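Long-range contact in glycoside hydrolase YxiA (Bacillus licheniformis, PDB 3LV4), which is a calcium-binding family 43 glycoside hydrolase that probably cleaves the alpha-1,5 links of L-arabinan: residues A[271-280]-A[431-441]. Residues are numbered along the deposited sequence; the frame is centred on the assembly and turned at random.
Sequences GVKLMGNFSF and LSREGDAVWGS
W439 reaches across to M275, F278 and F280, joining the last strand of the C-terminal lipocalin-like domain to strand 272-280 of the family 43 catalytic propeller. The two strands run roughly parallel, 26° apart where 272-275 passes 437-441. At chi1 -74° the indole CG stands beside the backbone N of W439, and the ring extends to strand 272-280. Following the side chain outward, CB approaches CZ of F280, and CE3 then sits 3.9 Å from F280 CE2. CZ3 goes in next over a face of the F278 ring, toward its rim, with the ring planes at 72°: a T-shaped stack in which tryptophan supplies the edge. At the far corner, CH2 meets SE of selenomethionine M275 at 3.7 Å, a Met-aromatic contact near the indole plane. On the pyrrole side, NE1 donates to a water 3.1 Å away, which in turn donates a hydrogen bond to L274 O. Cutting the indole back to an alanine is likely to leave the F278 face and the M275 selenium without their partner and that water without its indole donor. H362 adds a second edge-to-face contact to the indole. Further along the strand, S441 CB lies over a face of the F280 ring, whose side chain also touches the calcium ligand E358. Toward the other end, L431 CD2 packs against V272 CG1, and a second water bridges K273 O to A437 N. The type I turn from S432 to G435 closes this end: glycine brings its backbone close to V272, and K273 N donates to G435 O in the carbonyl plane at 2.8 Å.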
loop_
_atom_site.group_PDB
_atom_site.type_symbol
_atom_site.label_atom_id
_atom_site.label_comp_id
_atom_site.label_asym_id
_atom_site.label_seq_id
_atom_site.Cartn_x
_atom_site.Cartn_y
_atom_site.Cartn_z
ATOM N N GLY A 271 -7.975 9.810 6.877
ATOM C CA GLY A 271 -6.715 9.249 6.422
ATOM C C GLY A 271 -5.896 10.237 5.604
ATOM O O GLY A 271 -6.428 11.217 5.076
ATOM N N VAL A 272 -4.596 9.985 5.487
ATOM C CA VAL A 272 -3.754 10.816 4.630
ATOM C C VAL A 272 -3.649 10.137 3.269
ATOM O O VAL A 272 -3.053 9.067 3.156
ATOM C CB VAL A 272 -2.347 10.981 5.233
ATOM C CG1 VAL A 272 -1.463 11.852 4.332
ATOM C CG2 VAL A 272 -2.437 11.577 6.652
ATOM N N LYS A 273 -4.236 10.745 2.241
ATOM C CA LYS A 273 -4.237 10.155 0.897
ATOM C C LYS A 273 -2.931 10.479 0.191
ATOM O O LYS A 273 -2.604 11.648 -0.016
ATOM C CB LYS A 273 -5.429 10.661 0.083
ATOM C CG LYS A 273 -5.423 10.236 -1.376
ATOM C CD LYS A 273 -6.644 10.802 -2.111
ATOM C CE LYS A 273 -6.664 10.427 -3.594
ATOM N NZ LYS A 273 -7.754 11.155 -4.324
ATOM N N LEU A 274 -2.190 9.444 -0.192
ATOM C CA LEU A 274 -0.837 9.642 -0.725
ATOM C C LEU A 274 -0.787 9.762 -2.236
ATOM O O LEU A 274 0.135 10.370 -2.782
ATOM C CB LEU A 274 0.078 8.497 -0.300
ATOM C CG LEU A 274 0.302 8.406 1.207
ATOM C CD1 LEU A 274 1.205 7.213 1.535
ATOM C CD2 LEU A 274 0.899 9.723 1.715
HETATM N N MSE A 275 -1.766 9.170 -2.912
HETATM C CA MSE A 275 -1.707 9.057 -4.370
HETATM C C MSE A 275 -3.038 8.567 -4.929
HETATM O O MSE A 275 -3.597 7.582 -4.432
HETATM C CB MSE A 275 -0.583 8.090 -4.767
HETATM C CG MSE A 275 -0.466 7.812 -6.260
HETATM SE SE MSE A 275 0.992 6.521 -6.648
HETATM C CE MSE A 275 0.686 5.250 -5.200
ATOM N N GLY A 276 -3.546 9.268 -5.946
ATOM C CA GLY A 276 -4.686 8.807 -6.723
ATOM C C GLY A 276 -4.339 8.701 -8.204
ATOM O O GLY A 276 -3.161 8.610 -8.562
ATOM N N ASN A 277 -5.352 8.724 -9.065
ATOM C CA ASN A 277 -5.151 8.615 -10.510
ATOM C C ASN A 277 -4.594 9.926 -11.058
ATOM O O ASN A 277 -5.081 11.003 -10.704
ATOM C CB ASN A 277 -6.473 8.347 -11.227
ATOM C CG ASN A 277 -7.167 7.065 -10.780
ATOM O OD1 ASN A 277 -6.653 6.303 -9.963
ATOM N ND2 ASN A 277 -8.355 6.829 -11.334
ATOM N N PHE A 278 -3.596 9.852 -11.934
ATOM C CA PHE A 278 -2.955 11.072 -12.415
ATOM C C PHE A 278 -2.231 10.833 -13.725
ATOM O O PHE A 278 -1.940 9.694 -14.092
ATOM C CB PHE A 278 -1.921 11.555 -11.404
ATOM C CG PHE A 278 -0.703 10.686 -11.348
ATOM C CD1 PHE A 278 0.377 10.939 -12.176
ATOM C CD2 PHE A 278 -0.650 9.587 -10.493
ATOM C CE1 PHE A 278 1.497 10.116 -12.149
ATOM C CE2 PHE A 278 0.475 8.766 -10.457
ATOM C CZ PHE A 278 1.542 9.031 -11.287
ATOM N N SER A 279 -1.910 11.923 -14.409
ATOM C CA SER A 279 -1.094 11.859 -15.610
ATOM C C SER A 279 -0.325 13.166 -15.737
ATOM O O SER A 279 -0.924 14.241 -15.811
ATOM C CB SER A 279 -1.965 11.620 -16.840
ATOM O OG SER A 279 -1.154 11.435 -17.987
ATOM N N PHE A 280 0.999 13.079 -15.713
ATOM C CA PHE A 280 1.833 14.252 -15.941
ATOM C C PHE A 280 1.846 14.561 -17.431
ATOM O O PHE A 280 2.285 13.740 -18.241
ATOM C CB PHE A 280 3.267 13.998 -15.486
ATOM C CG PHE A 280 3.476 14.122 -13.998
ATOM C CD1 PHE A 280 3.442 15.367 -13.380
ATOM C CD2 PHE A 280 3.755 12.998 -13.223
ATOM C CE1 PHE A 280 3.655 15.493 -12.013
ATOM C CE2 PHE A 280 3.970 13.117 -11.845
ATOM C CZ PHE A 280 3.925 14.373 -11.244
ATOM N N LEU A 431 2.510 17.183 1.703
ATOM C CA LEU A 431 1.230 16.838 2.310
ATOM C C LEU A 431 0.750 17.958 3.210
ATOM O O LEU A 431 1.554 18.615 3.869
ATOM C CB LEU A 431 1.374 15.577 3.173
ATOM C CG LEU A 431 1.574 14.212 2.496
ATOM C CD1 LEU A 431 2.001 13.161 3.520
ATOM C CD2 LEU A 431 0.300 13.767 1.781
ATOM N N SER A 432 -0.564 18.156 3.249
ATOM C CA SER A 432 -1.193 19.073 4.194
ATOM C C SER A 432 -1.733 18.313 5.401
ATOM O O SER A 432 -1.934 17.093 5.345
ATOM C CB SER A 432 -2.373 19.771 3.528
ATOM O OG SER A 432 -3.378 18.812 3.228
ATOM N N ARG A 433 -1.996 19.042 6.483
ATOM C CA ARG A 433 -2.626 18.444 7.656
ATOM C C ARG A 433 -3.945 17.783 7.255
ATOM O O ARG A 433 -4.340 16.745 7.808
ATOM C CB ARG A 433 -2.879 19.515 8.725
ATOM C CG ARG A 433 -3.405 18.967 10.033
ATOM C CD ARG A 433 -3.391 20.038 11.118
ATOM N NE ARG A 433 -4.676 20.704 11.269
ATOM C CZ ARG A 433 -4.846 21.821 11.971
ATOM N NH1 ARG A 433 -3.806 22.392 12.571
ATOM N NH2 ARG A 433 -6.050 22.376 12.069
ATOM N N GLU A 434 -4.622 18.401 6.294
ATOM C CA GLU A 434 -5.918 17.926 5.816
ATOM C C GLU A 434 -5.841 16.551 5.150
ATOM O O GLU A 434 -6.854 15.864 4.993
ATOM C CB GLU A 434 -6.531 18.947 4.857
ATOM C CG GLU A 434 -7.140 20.168 5.567
ATOM C CD GLU A 434 -6.114 21.220 5.963
ATOM O OE1 GLU A 434 -4.928 21.100 5.591
ATOM O OE2 GLU A 434 -6.506 22.189 6.642
ATOM N N GLY A 435 -4.638 16.163 4.752
ATOM C CA GLY A 435 -4.392 14.812 4.286
ATOM C C GLY A 435 -4.344 14.652 2.778
ATOM O O GLY A 435 -4.483 13.533 2.283
ATOM N N ASP A 436 -4.160 15.750 2.043
ATOM C CA ASP A 436 -4.040 15.647 0.591
ATOM C C ASP A 436 -2.613 15.917 0.131
ATOM O O ASP A 436 -1.857 16.653 0.790
ATOM C CB ASP A 436 -5.060 16.535 -0.151
ATOM C CG ASP A 436 -4.803 18.022 0.042
ATOM O OD1 ASP A 436 -4.382 18.690 -0.935
ATOM O OD2 ASP A 436 -5.023 18.525 1.168
ATOM N N ALA A 437 -2.245 15.277 -0.978
ATOM C CA ALA A 437 -0.882 15.309 -1.507
ATOM C C ALA A 437 -0.757 16.174 -2.748
ATOM O O ALA A 437 -1.632 16.165 -3.614
ATOM C CB ALA A 437 -0.425 13.895 -1.842
ATOM N N VAL A 438 0.353 16.898 -2.851
ATOM C CA VAL A 438 0.700 17.576 -4.096
ATOM C C VAL A 438 2.053 17.063 -4.594
ATOM O O VAL A 438 2.968 16.831 -3.798
ATOM C CB VAL A 438 0.720 19.119 -3.936
ATOM C CG1 VAL A 438 -0.672 19.618 -3.555
ATOM C CG2 VAL A 438 1.758 19.552 -2.897
ATOM N N TRP A 439 2.164 16.865 -5.905
ATOM C CA TRP A 439 3.414 16.432 -6.523
ATOM C C TRP A 439 3.811 17.447 -7.564
ATOM O O TRP A 439 2.965 17.935 -8.311
ATOM C CB TRP A 439 3.224 15.123 -7.286
ATOM C CG TRP A 439 3.072 13.885 -6.471
ATOM C CD1 TRP A 439 3.096 13.767 -5.106
ATOM C CD2 TRP A 439 2.897 12.568 -6.989
ATOM N NE1 TRP A 439 2.935 12.445 -4.748
ATOM C CE2 TRP A 439 2.813 11.692 -5.886
ATOM C CE3 TRP A 439 2.785 12.046 -8.282
ATOM C CZ2 TRP A 439 2.635 10.318 -6.043
ATOM C CZ3 TRP A 439 2.603 10.682 -8.434
ATOM C CH2 TRP A 439 2.534 9.834 -7.320
ATOM N N GLY A 440 5.104 17.730 -7.649
ATOM C CA GLY A 440 5.615 18.583 -8.706
ATOM C C GLY A 440 6.711 17.850 -9.454
ATOM O O GLY A 440 7.512 17.124 -8.848
ATOM N N SER A 441 6.741 18.027 -10.771
ATOM C CA SER A 441 7.822 17.483 -11.591
ATOM C C SER A 441 8.244 18.569 -12.567
ATOM O O SER A 441 7.412 19.109 -13.295
ATOM C CB SER A 441 7.366 16.221 -12.332
ATOM O OG SER A 441 8.454 15.562 -12.954
HETATM O O HOH W 1 -3.770 13.260 -1.904
HETATM O O HOH W 2 2.537 11.355 -1.849
#